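Local coordinates for protein toll-like receptor 13 (PDB 4Z0C) that recognises and binds bacterial 23S rRNA through its leucine-rich-repeat ectodomain and signals via MYD88 and TRAF6 to activate NF-kappa-B and the inflammatory response, at residues Asp162-Ser167 / Ser185-Lys190; His537-Val542 / Gly559-Val564. All coordinates share one frame; numbering follows the deposited sequence.

Interaction 1 of 2, residues Asp162-Ser167 / Ser185-Lys190; sequences DLTNNS and SFEGNK. With NAG (2-acetamido-2-deoxy-beta-D-glucopyranose), chain M; NAG (2-acetamido-2-deoxy-beta-D-glucopyranose), chain F.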
ATOM      1  N   ASP A 162     -34.308   8.105 -25.290  1.00 41.45           N
ATOM      2  CA  ASP A 162     -32.916   8.476 -25.347  1.00 33.83           C
ATOM      3  C   ASP A 162     -32.246   8.023 -26.636  1.00 33.68           C
ATOM      4  O   ASP A 162     -32.076   6.827 -26.871  1.00 28.21           O
ATOM      5  CB  ASP A 162     -32.157   7.909 -24.156  1.00 34.07           C
ATOM      6  CG  ASP A 162     -30.839   8.625 -23.934  1.00 44.50           C
ATOM      7  OD1 ASP A 162     -30.654   9.714 -24.524  1.00 53.55           O
ATOM      8  OD2 ASP A 162     -29.979   8.106 -23.200  1.00 47.43           O
ATOM      9  N   LEU A 163     -31.820   8.997 -27.437  1.00 28.51           N
ATOM     10  CA  LEU A 163     -31.096   8.719 -28.669  1.00 32.37           C
ATOM     11  C   LEU A 163     -29.666   9.272 -28.622  1.00 34.68           C
ATOM     12  O   LEU A 163     -29.052   9.488 -29.668  1.00 36.63           O
ATOM     13  CB  LEU A 163     -31.856   9.318 -29.857  1.00 37.16           C
ATOM     14  CG  LEU A 163     -33.224   8.701 -30.181  1.00 34.49           C
ATOM     15  CD1 LEU A 163     -34.056   9.621 -31.078  1.00 36.81           C
ATOM     16  CD2 LEU A 163     -33.007   7.369 -30.878  1.00 27.87           C
ATOM     17  N   THR A 164     -29.121   9.469 -27.421  1.00 32.83           N
ATOM     18  CA  THR A 164     -27.776  10.033 -27.320  1.00 35.15           C
ATOM     19  C   THR A 164     -26.744   9.173 -28.046  1.00 32.32           C
ATOM     20  O   THR A 164     -26.880   7.969 -28.102  1.00 28.60           O
ATOM     21  CB  THR A 164     -27.344  10.391 -25.872  1.00 26.84           C
ATOM     22  OG1 THR A 164     -25.914  10.408 -25.790  1.00 39.05           O
ATOM     23  CG2 THR A 164     -27.809   9.393 -24.922  1.00 45.76           C
ATOM     24  N   ASN A 165     -25.761   9.818 -28.665  1.00 34.84           N
ATOM     25  CA  ASN A 165     -24.729   9.122 -29.439  1.00 40.73           C
ATOM     26  C   ASN A 165     -25.258   8.252 -30.579  1.00 37.22           C
ATOM     27  O   ASN A 165     -25.070   7.039 -30.588  1.00 41.82           O
ATOM     28  CB  ASN A 165     -23.792   8.308 -28.535  1.00 38.11           C
ATOM     29  CG  ASN A 165     -23.085   9.172 -27.536  1.00 39.63           C
ATOM     30  OD1 ASN A 165     -22.965  10.378 -27.741  1.00 45.21           O
ATOM     31  ND2 ASN A 165     -22.609   8.568 -26.446  1.00 41.48           N
ATOM     32  N   ASN A 166     -25.922   8.893 -31.532  1.00 38.60           N
ATOM     33  CA  ASN A 166     -26.298   8.267 -32.792  1.00 34.27           C
ATOM     34  C   ASN A 166     -25.885   9.187 -33.947  1.00 39.70           C
ATOM     35  O   ASN A 166     -25.066  10.080 -33.761  1.00 40.59           O
ATOM     36  CB  ASN A 166     -27.800   7.976 -32.828  1.00 35.05           C
ATOM     37  CG  ASN A 166     -28.185   6.761 -31.991  1.00 37.22           C
ATOM     38  OD1 ASN A 166     -27.973   5.621 -32.402  1.00 35.39           O
ATOM     39  ND2 ASN A 166     -28.791   7.003 -30.833  1.00 34.38           N
ATOM     40  N   SER A 167     -26.462   8.978 -35.127  1.00 43.67           N
ATOM     41  CA  SER A 167     -26.078   9.727 -36.321  1.00 42.37           C
ATOM     42  C   SER A 167     -27.248  10.490 -36.956  1.00 43.98           C
ATOM     43  O   SER A 167     -27.312  10.653 -38.182  1.00 44.03           O
ATOM     44  CB  SER A 167     -25.475   8.787 -37.360  1.00 43.33           C
ATOM     45  OG  SER A 167     -24.229   8.304 -36.924  1.00 43.71           O
ATOM     46  N   SER A 185     -33.697  13.188 -25.749  1.00 27.93           N
ATOM     47  CA  SER A 185     -32.311  13.568 -25.901  1.00 31.21           C
ATOM     48  C   SER A 185     -31.724  13.234 -27.262  1.00 33.83           C
ATOM     49  O   SER A 185     -31.812  12.096 -27.714  1.00 41.44           O
ATOM     50  CB  SER A 185     -31.461  12.929 -24.794  1.00 30.09           C
ATOM     51  OG  SER A 185     -30.094  13.230 -25.005  1.00 33.40           O
ATOM     52  N   PHE A 186     -31.117  14.233 -27.903  1.00 27.24           N
ATOM     53  CA  PHE A 186     -30.346  14.033 -29.136  1.00 33.89           C
ATOM     54  C   PHE A 186     -28.840  14.250 -28.912  1.00 39.27           C
ATOM     55  O   PHE A 186     -28.100  14.534 -29.858  1.00 40.90           O
ATOM     56  CB  PHE A 186     -30.807  15.002 -30.233  1.00 36.28           C
ATOM     57  CG  PHE A 186     -32.209  14.779 -30.683  1.00 36.93           C
ATOM     58  CD1 PHE A 186     -32.501  13.806 -31.635  1.00 41.29           C
ATOM     59  CD2 PHE A 186     -33.242  15.534 -30.152  1.00 33.53           C
ATOM     60  CE1 PHE A 186     -33.807  13.584 -32.049  1.00 32.84           C
ATOM     61  CE2 PHE A 186     -34.547  15.314 -30.557  1.00 36.79           C
ATOM     62  CZ  PHE A 186     -34.827  14.335 -31.506  1.00 34.20           C
ATOM     63  N   GLU A 187     -28.394  14.149 -27.665  1.00 35.05           N
ATOM     64  CA  GLU A 187     -26.996  14.406 -27.341  1.00 39.53           C
ATOM     65  C   GLU A 187     -26.051  13.566 -28.201  1.00 35.11           C
ATOM     66  O   GLU A 187     -26.254  12.373 -28.383  1.00 37.53           O
ATOM     67  CB  GLU A 187     -26.730  14.134 -25.854  1.00 42.37           C
ATOM     68  CG  GLU A 187     -25.274  14.247 -25.453  1.00 42.05           C
ATOM     69  CD  GLU A 187     -24.999  13.699 -24.062  1.00 48.44           C
ATOM     70  OE1 GLU A 187     -25.917  13.763 -23.212  1.00 51.94           O
ATOM     71  OE2 GLU A 187     -23.861  13.225 -23.812  1.00 44.40           O
ATOM     72  N   GLY A 188     -25.026  14.202 -28.746  1.00 31.58           N
ATOM     73  CA  GLY A 188     -23.969  13.479 -29.425  1.00 30.89           C
ATOM     74  C   GLY A 188     -24.391  12.910 -30.759  1.00 36.27           C
ATOM     75  O   GLY A 188     -23.870  11.896 -31.211  1.00 49.67           O
ATOM     76  N   ASN A 189     -25.321  13.585 -31.408  1.00 40.87           N
ATOM     77  CA  ASN A 189     -25.659  13.255 -32.780  1.00 44.82           C
ATOM     78  C   ASN A 189     -25.004  14.251 -33.723  1.00 43.74           C
ATOM     79  O   ASN A 189     -24.008  14.895 -33.377  1.00 39.55           O
ATOM     80  CB  ASN A 189     -27.167  13.258 -32.969  1.00 41.37           C
ATOM     81  CG  ASN A 189     -27.804  11.998 -32.479  1.00 42.22           C
ATOM     82  OD1 ASN A 189     -28.035  11.078 -33.252  1.00 49.17           O
ATOM     83  ND2 ASN A 189     -28.102  11.942 -31.187  1.00 39.23           N
ATOM     84  N   LYS A 190     -25.572  14.402 -34.908  1.00 46.72           N
ATOM     85  CA  LYS A 190     -25.010  15.335 -35.872  1.00 54.14           C
ATOM     86  C   LYS A 190     -26.093  16.206 -36.507  1.00 53.03           C
ATOM     87  O   LYS A 190     -26.125  16.399 -37.721  1.00 58.44           O
ATOM     88  CB  LYS A 190     -24.153  14.601 -36.911  1.00 52.78           C
ATOM     89  CG  LYS A 190     -24.391  13.114 -36.959  1.00 54.71           C
ATOM     90  CD  LYS A 190     -23.095  12.363 -37.129  1.00 54.38           C
ATOM     91  CE  LYS A 190     -22.506  12.635 -38.494  1.00 57.96           C
ATOM     92  NZ  LYS A 190     -23.289  11.993 -39.592  1.00 52.77           N
TER
HETATM   93  C1  NAG M 905     -21.722   9.402 -25.679  1.00 38.77           C
HETATM   94  C2  NAG M 905     -21.603   8.573 -24.397  1.00 37.94           C
HETATM   95  C3  NAG M 905     -20.552   9.175 -23.467  1.00 41.31           C
HETATM   96  C4  NAG M 905     -19.227   9.251 -24.212  1.00 51.38           C
HETATM   97  C5  NAG M 905     -19.395  10.053 -25.509  1.00 49.94           C
HETATM   98  C6  NAG M 905     -18.104   9.953 -26.313  1.00 55.78           C
HETATM   99  C7  NAG M 905     -23.657   7.375 -23.798  1.00 44.74           C
HETATM  100  C8  NAG M 905     -24.931   7.387 -22.996  1.00 28.18           C
HETATM  101  N2  NAG M 905     -22.886   8.478 -23.726  1.00 43.47           N
HETATM  102  O3  NAG M 905     -20.397   8.407 -22.296  1.00 45.52           O
HETATM  103  O4  NAG M 905     -18.202   9.786 -23.383  1.00 55.87           O
HETATM  104  O5  NAG M 905     -20.470   9.580 -26.318  1.00 43.48           O
HETATM  105  O6  NAG M 905     -17.629   8.623 -26.204  1.00 61.45           O
HETATM  106  O7  NAG M 905     -23.383   6.389 -24.496  1.00 49.23           O
HETATM  107  C1  NAG F   1     -26.277  18.869 -20.727  1.00 36.10           C
HETATM  108  C2  NAG F   1     -26.221  18.724 -19.213  1.00 30.01           C
HETATM  109  C3  NAG F   1     -24.820  18.350 -18.727  1.00 29.17           C
HETATM  110  C4  NAG F   1     -24.292  17.181 -19.540  1.00 36.47           C
HETATM  111  C5  NAG F   1     -24.296  17.648 -20.991  1.00 41.21           C
HETATM  112  C6  NAG F   1     -23.581  16.718 -21.955  1.00 45.67           C
HETATM  113  C7  NAG F   1     -27.637  19.955 -17.753  1.00 30.47           C
HETATM  114  C8  NAG F   1     -27.986  21.235 -17.053  1.00 19.83           C
HETATM  115  N2  NAG F   1     -26.636  19.977 -18.619  1.00 30.96           N
HETATM  116  O3  NAG F   1     -24.829  18.047 -17.354  1.00 24.55           O
HETATM  117  O4  NAG F   1     -23.019  16.800 -19.079  1.00 43.41           O
HETATM  118  O5  NAG F   1     -25.653  17.759 -21.345  1.00 38.76           O
HETATM  119  O6  NAG F   1     -23.907  15.403 -21.572  1.00 56.93           O
HETATM  120  O7  NAG F   1     -28.242  18.911 -17.529  1.00 31.99           O
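N189 does most of the polar work where 162-167 runs alongside 185-190. With CG anti to its carbonyl carbon (chi1 -80°), its amide reaches across to 162-167 and spends both its hydrogens. N189 ND2 gives one to L163 O at 3.0 Å, nearly straight at 165°. The other goes from N189 ND2 to F186 O of its own turn at 2.9 Å. N166, with almost the same torsions, repeats this one coil earlier, its ND2 giving to L163 O at 2.8 Å and to L137 O. L163 O is thus gripped by two amides, both standing above its carbonyl plane rather than on a lone pair. N189 OD1 accepts from the backbone N of I168, so both ends of this buried amide are satisfied; asparagine suits the place because one short, flat group offers donor and acceptor together.

The main chains add two bonds lying in the carbonyl planes: L163 N to S185 O at 3.1 Å, beside the parallel bridge of D162 with S185, and the short N165 N to E187 O at 2.6 Å. T164 OG1 bonds only weakly to that same E187 O. S185 OG takes E187 N in an ST turn. G188, in the type II turn F186-N189, has a positive phi, and a side chain would run into N165 OD1. L163 CD1 lies 4.1 Å from F186 CE1, while partly exposed N165 carries an NAG through ND2. A row of inward-facing consensus asparagines, each bonded to the coil before it, is the hallmark of the leucine-rich-repeat solenoid, here joining LRR 6 to LRR 7.

Interaction 2 of 2, residues His537-Val542 / Gly559-Val564; sequences HGIQVV and GKNPSV. With nucleotides of chain D.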
ATOM      1  N   HIS A 537       1.385  -6.081   6.441  1.00 22.99           N
ATOM      2  CA  HIS A 537       2.034  -7.362   6.699  1.00 25.26           C
ATOM      3  C   HIS A 537       1.099  -8.253   7.470  1.00 23.98           C
ATOM      4  O   HIS A 537       1.537  -9.115   8.207  1.00 37.18           O
ATOM      5  CB  HIS A 537       3.335  -7.150   7.477  1.00 28.36           C
ATOM      6  CG  HIS A 537       4.365  -6.389   6.708  1.00 32.95           C
ATOM      7  ND1 HIS A 537       5.151  -5.413   7.277  1.00 42.67           N
ATOM      8  CD2 HIS A 537       4.732  -6.458   5.406  1.00 40.76           C
ATOM      9  CE1 HIS A 537       5.956  -4.910   6.358  1.00 46.96           C
ATOM     10  NE2 HIS A 537       5.720  -5.524   5.213  1.00 45.28           N
ATOM     11  N   GLY A 538      -0.197  -8.003   7.318  1.00 32.01           N
ATOM     12  CA  GLY A 538      -1.232  -8.743   8.020  1.00 27.77           C
ATOM     13  C   GLY A 538      -1.263  -8.320   9.465  1.00 24.11           C
ATOM     14  O   GLY A 538      -0.260  -7.851   9.988  1.00 31.22           O
ATOM     15  N   ILE A 539      -2.406  -8.489  10.110  1.00 23.32           N
ATOM     16  CA  ILE A 539      -2.535  -8.203  11.534  1.00 25.71           C
ATOM     17  C   ILE A 539      -1.672  -9.192  12.319  1.00 27.05           C
ATOM     18  O   ILE A 539      -1.238  -8.906  13.430  1.00 27.16           O
ATOM     19  CB  ILE A 539      -4.010  -8.267  11.994  1.00 33.72           C
ATOM     20  CG1 ILE A 539      -4.181  -7.750  13.425  1.00 36.09           C
ATOM     21  CG2 ILE A 539      -4.535  -9.664  11.871  1.00 35.18           C
ATOM     22  CD1 ILE A 539      -5.634  -7.451  13.788  1.00 37.93           C
ATOM     23  N   GLN A 540      -1.390 -10.340  11.709  1.00 28.16           N
ATOM     24  CA  GLN A 540      -0.620 -11.404  12.360  1.00 30.43           C
ATOM     25  C   GLN A 540      -1.196 -11.838  13.701  1.00 27.50           C
ATOM     26  O   GLN A 540      -2.349 -12.279  13.761  1.00 22.66           O
ATOM     27  CB  GLN A 540       0.874 -11.049  12.473  1.00 23.41           C
ATOM     28  CG  GLN A 540       1.593 -11.250  11.155  1.00 21.15           C
ATOM     29  CD  GLN A 540       2.981 -10.678  11.132  1.00 24.74           C
ATOM     30  OE1 GLN A 540       3.842 -11.062  11.927  1.00 20.58           O
ATOM     31  NE2 GLN A 540       3.217  -9.756  10.206  1.00 32.37           N
ATOM     32  N   VAL A 541      -0.403 -11.751  14.766  1.00 18.01           N
ATOM     33  CA  VAL A 541      -0.877 -12.298  16.034  1.00 25.37           C
ATOM     34  C   VAL A 541      -1.864 -11.336  16.660  1.00 26.51           C
ATOM     35  O   VAL A 541      -1.471 -10.276  17.137  1.00 27.69           O
ATOM     36  CB  VAL A 541       0.268 -12.588  17.043  1.00 32.98           C
ATOM     37  CG1 VAL A 541      -0.236 -13.511  18.175  1.00 18.75           C
ATOM     38  CG2 VAL A 541       1.485 -13.185  16.337  1.00 30.68           C
ATOM     39  N   VAL A 542      -3.149 -11.670  16.626  1.00 27.55           N
ATOM     40  CA  VAL A 542      -4.132 -10.788  17.241  1.00 29.69           C
ATOM     41  C   VAL A 542      -4.007 -10.853  18.769  1.00 27.24           C
ATOM     42  O   VAL A 542      -4.077 -11.926  19.331  1.00 30.66           O
ATOM     43  CB  VAL A 542      -5.569 -11.122  16.802  1.00 30.18           C
ATOM     44  CG1 VAL A 542      -6.547 -10.255  17.549  1.00 29.07           C
ATOM     45  CG2 VAL A 542      -5.729 -10.947  15.284  1.00 18.69           C
ATOM     46  N   GLY A 559     -10.781  -9.575   6.480  1.00 18.29           N
ATOM     47  CA  GLY A 559     -10.348 -10.132   5.202  1.00 23.14           C
ATOM     48  C   GLY A 559      -9.132  -9.448   4.572  1.00 25.52           C
ATOM     49  O   GLY A 559      -8.691  -8.403   5.041  1.00 30.65           O
ATOM     50  N   LYS A 560      -8.582 -10.049   3.520  1.00 20.21           N
ATOM     51  CA  LYS A 560      -7.448  -9.493   2.764  1.00 22.43           C
ATOM     52  C   LYS A 560      -6.151  -9.273   3.547  1.00 29.30           C
ATOM     53  O   LYS A 560      -5.263  -8.567   3.061  1.00 25.95           O
ATOM     54  CB  LYS A 560      -7.829  -8.179   2.060  1.00 19.15           C
ATOM     55  CG  LYS A 560      -9.054  -8.288   1.163  1.00 26.67           C
ATOM     56  CD  LYS A 560      -9.186  -7.130   0.199  1.00 31.90           C
ATOM     57  CE  LYS A 560     -10.347  -7.394  -0.750  1.00 36.94           C
ATOM     58  NZ  LYS A 560     -10.278  -8.745  -1.385  1.00 40.85           N
ATOM     59  N   ASN A 561      -6.047  -9.850   4.746  1.00 24.87           N
ATOM     60  CA  ASN A 561      -4.796  -9.840   5.512  1.00 26.67           C
ATOM     61  C   ASN A 561      -3.877 -11.003   5.093  1.00 27.06           C
ATOM     62  O   ASN A 561      -4.333 -12.136   4.944  1.00 31.32           O
ATOM     63  CB  ASN A 561      -5.075  -9.924   7.016  1.00 26.05           C
ATOM     64  CG  ASN A 561      -5.476  -8.589   7.621  1.00 26.68           C
ATOM     65  OD1 ASN A 561      -4.635  -7.722   7.857  1.00 27.73           O
ATOM     66  ND2 ASN A 561      -6.764  -8.426   7.892  1.00 17.57           N
ATOM     67  N   PRO A 562      -2.587 -10.716   4.861  1.00 21.54           N
ATOM     68  CA  PRO A 562      -1.577 -11.732   4.552  1.00 22.90           C
ATOM     69  C   PRO A 562      -1.527 -12.828   5.611  1.00 28.92           C
ATOM     70  O   PRO A 562      -1.224 -13.967   5.272  1.00 30.88           O
ATOM     71  CB  PRO A 562      -0.274 -10.936   4.549  1.00 29.64           C
ATOM     72  CG  PRO A 562      -0.682  -9.580   4.095  1.00 30.13           C
ATOM     73  CD  PRO A 562      -2.067  -9.350   4.671  1.00 27.81           C
ATOM     74  N   SER A 563      -1.818 -12.489   6.865  1.00 22.97           N
ATOM     75  CA  SER A 563      -2.014 -13.498   7.885  1.00 29.08           C
ATOM     76  C   SER A 563      -2.897 -13.020   9.033  1.00 31.21           C
ATOM     77  O   SER A 563      -2.904 -11.835   9.364  1.00 28.39           O
ATOM     78  CB  SER A 563      -0.676 -13.977   8.430  1.00 34.66           C
ATOM     79  OG  SER A 563       0.013 -12.882   8.963  1.00 30.89           O
ATOM     80  N   VAL A 564      -3.641 -13.955   9.633  1.00 24.75           N
ATOM     81  CA  VAL A 564      -4.500 -13.659  10.778  1.00 27.62           C
ATOM     82  C   VAL A 564      -4.412 -14.845  11.717  1.00 30.76           C
ATOM     83  O   VAL A 564      -4.771 -15.956  11.345  1.00 32.08           O
ATOM     84  CB  VAL A 564      -5.995 -13.454  10.391  1.00 22.70           C
ATOM     85  CG1 VAL A 564      -6.784 -12.993  11.601  1.00 23.38           C
ATOM     86  CG2 VAL A 564      -6.149 -12.433   9.287  1.00 15.35           C
TER
ATOM     87  P     C D  10       7.310 -18.006  13.920  1.00 39.18           P
ATOM     88  OP1   C D  10       8.238 -17.989  15.072  1.00 39.37           O
ATOM     89  OP2   C D  10       6.721 -19.298  13.475  1.00 38.69           O
ATOM     90  O5'   C D  10       6.132 -16.993  14.247  1.00 37.42           O
ATOM     91  C5'   C D  10       6.427 -15.643  14.582  1.00 28.15           C
ATOM     92  C4'   C D  10       5.813 -15.264  15.902  1.00 32.27           C
ATOM     93  O4'   C D  10       4.365 -15.314  15.773  1.00 27.40           O
ATOM     94  C3'   C D  10       6.178 -16.172  17.084  1.00 32.05           C
ATOM     95  O3'   C D  10       6.330 -15.383  18.265  1.00 43.05           O
ATOM     96  C2'   C D  10       4.948 -17.068  17.218  1.00 28.84           C
ATOM     97  O2'   C D  10       4.724 -17.546  18.525  1.00 23.56           O
ATOM     98  C1'   C D  10       3.821 -16.128  16.786  1.00 29.64           C
ATOM     99  N1    C D  10       2.656 -16.838  16.247  1.00 32.06           N
ATOM    100  C2    C D  10       1.504 -16.946  17.042  1.00 31.69           C
ATOM    101  O2    C D  10       1.462 -16.415  18.162  1.00 30.99           O
ATOM    102  N3    C D  10       0.445 -17.626  16.565  1.00 30.09           N
ATOM    103  C4    C D  10       0.501 -18.197  15.364  1.00 37.20           C
ATOM    104  N4    C D  10      -0.593 -18.858  14.955  1.00 44.98           N
ATOM    105  C5    C D  10       1.662 -18.114  14.536  1.00 30.90           C
ATOM    106  C6    C D  10       2.709 -17.426  15.009  1.00 31.77           C
ATOM    107  P     C D   2      14.349  -3.390   6.668  1.00 44.78           P
ATOM    108  OP1   C D   2      14.386  -2.951   8.078  1.00 38.44           O
ATOM    109  OP2   C D   2      15.514  -3.956   5.926  1.00 42.25           O
ATOM    110  O5'   C D   2      13.197  -4.498   6.640  1.00 45.04           O
ATOM    111  C5'   C D   2      12.750  -5.100   5.427  1.00 42.38           C
ATOM    112  C4'   C D   2      11.287  -5.463   5.491  1.00 46.18           C
ATOM    113  O4'   C D   2      11.072  -6.526   6.468  1.00 45.72           O
ATOM    114  C3'   C D   2      10.362  -4.318   5.896  1.00 41.48           C
ATOM    115  O3'   C D   2       9.157  -4.453   5.145  1.00 30.51           O
ATOM    116  C2'   C D   2      10.076  -4.608   7.363  1.00 36.07           C
ATOM    117  O2'   C D   2       8.891  -4.035   7.864  1.00 34.60           O
ATOM    118  C1'   C D   2      10.056  -6.133   7.366  1.00 39.86           C
ATOM    119  N1    C D   2      10.290  -6.730   8.682  1.00 42.51           N
ATOM    120  C2    C D   2       9.156  -7.086   9.418  1.00 42.05           C
ATOM    121  O2    C D   2       8.039  -6.894   8.917  1.00 44.89           O
ATOM    122  N3    C D   2       9.308  -7.623  10.644  1.00 42.51           N
ATOM    123  C4    C D   2      10.542  -7.809  11.136  1.00 37.44           C
ATOM    124  N4    C D   2      10.674  -8.344  12.356  1.00 34.44           N
ATOM    125  C5    C D   2      11.703  -7.458  10.393  1.00 20.95           C
ATOM    126  C6    C D   2      11.542  -6.920   9.184  1.00 25.77           C
ATOM    127  P     C D  11       7.705 -15.425  19.105  1.00 36.54           P
ATOM    128  OP1   C D  11       8.122 -16.840  19.180  1.00 38.38           O
ATOM    129  OP2   C D  11       7.454 -14.645  20.348  1.00 32.02           O
ATOM    130  O5'   C D  11       8.777 -14.656  18.193  1.00 25.00           O
ATOM    131  C5'   C D  11       8.719 -13.240  18.008  1.00 25.13           C
ATOM    132  C4'   C D  11       9.831 -12.743  17.105  1.00 33.70           C
ATOM    133  O4'   C D  11       9.689 -13.324  15.784  1.00 33.85           O
ATOM    134  C3'   C D  11       9.881 -11.240  16.834  1.00 37.46           C
ATOM    135  O3'   C D  11      10.501 -10.500  17.867  1.00 39.56           O
ATOM    136  C2'   C D  11      10.655 -11.155  15.525  1.00 38.63           C
ATOM    137  O2'   C D  11      12.051 -11.243  15.764  1.00 46.94           O
ATOM    138  C1'   C D  11      10.204 -12.433  14.812  1.00 37.14           C
ATOM    139  N1    C D  11       9.188 -12.171  13.771  1.00 35.72           N
ATOM    140  C2    C D  11       9.713 -11.816  12.537  1.00 36.16           C
ATOM    141  O2    C D  11      10.942 -11.753  12.427  1.00 22.89           O
ATOM    142  N3    C D  11       8.889 -11.566  11.501  1.00 37.11           N
ATOM    143  C4    C D  11       7.574 -11.634  11.669  1.00 29.16           C
ATOM    144  N4    C D  11       6.828 -11.368  10.586  1.00 19.32           N
ATOM    145  C5    C D  11       7.000 -11.983  12.929  1.00 27.23           C
ATOM    146  C6    C D  11       7.832 -12.244  13.951  1.00 27.11           C
TER
HETATM  147  O   HOH W   1       2.286 -11.985   7.195  1.00 22.87           O
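The two backbones run parallel and meet at a single bridge, Q540 with V564, whose CA atoms are 4.8 Å apart; Q540 N donates to S563 O at 3.2 Å, approaching from above the carbonyl plane. G538, with positive phi, lies against P562, whose CD comes within 3.5 Å of G538 CA, and a side chain here would run into S563 N. N561 points at the G538-I539 backbone: N561 OD1 takes a weak bond from I539 N at 3.3 Å and a further one from Q535 N, while ND2 gives to L558 O and L532 O. This buried asparagine, with CG anti to its carbonyl carbon (chi1 -80°), holds the coil of LRR 22 against that of LRR 21, the role of the consensus asparagine of a leucine-rich repeat. Deeper in, the I539 and V564 side chains cross obliquely, CG2 of I539 4.0 Å from CG1 of V564, and V542 CG2 also approaches that methyl; branched aliphatic residues fill such an interior without polar demands.

Q540 leaves 559-564 behind and its amide meets the RNA. Q540 CG lies 3.2 Å from S563 OG, and Q540 NE2 donates to H537 O at 2.7 Å within the plane of both groups. That bond fixes the rotation of the amide, and OE1 accepts a hydrogen bond from N4 of cytidine 11 of chain D. A water joins H537 O to S563 OG. H537 CE1 lies 3.4 Å from O2' of cytidine 2 of chain D, with NE2 weakly bonded to a phosphate, whereas V541 sets its methyls against cytidine 10 of chain D.

Interactions 1 and 2 each join consecutive coils of one leucine-rich-repeat solenoid, LRR 6 to 7 and LRR 21 to 22, on opposite sides of the centre of the ring-shaped chain. Their centres are 51 Å apart and their nearest atoms about 33 Å, so they do not touch. Both use a buried asparagine to tie one coil to the previous one, but their surroundings differ. Both segments of interaction 2 touch the bound RNA, whereas interaction 1 carries an N-linked glycan, has a second sugar close to one of its side chains, and stays about 9 Å from the nucleic acid at its nearest atom. The same repeat architecture thus supports RNA reading at one site and glycosylation at the other.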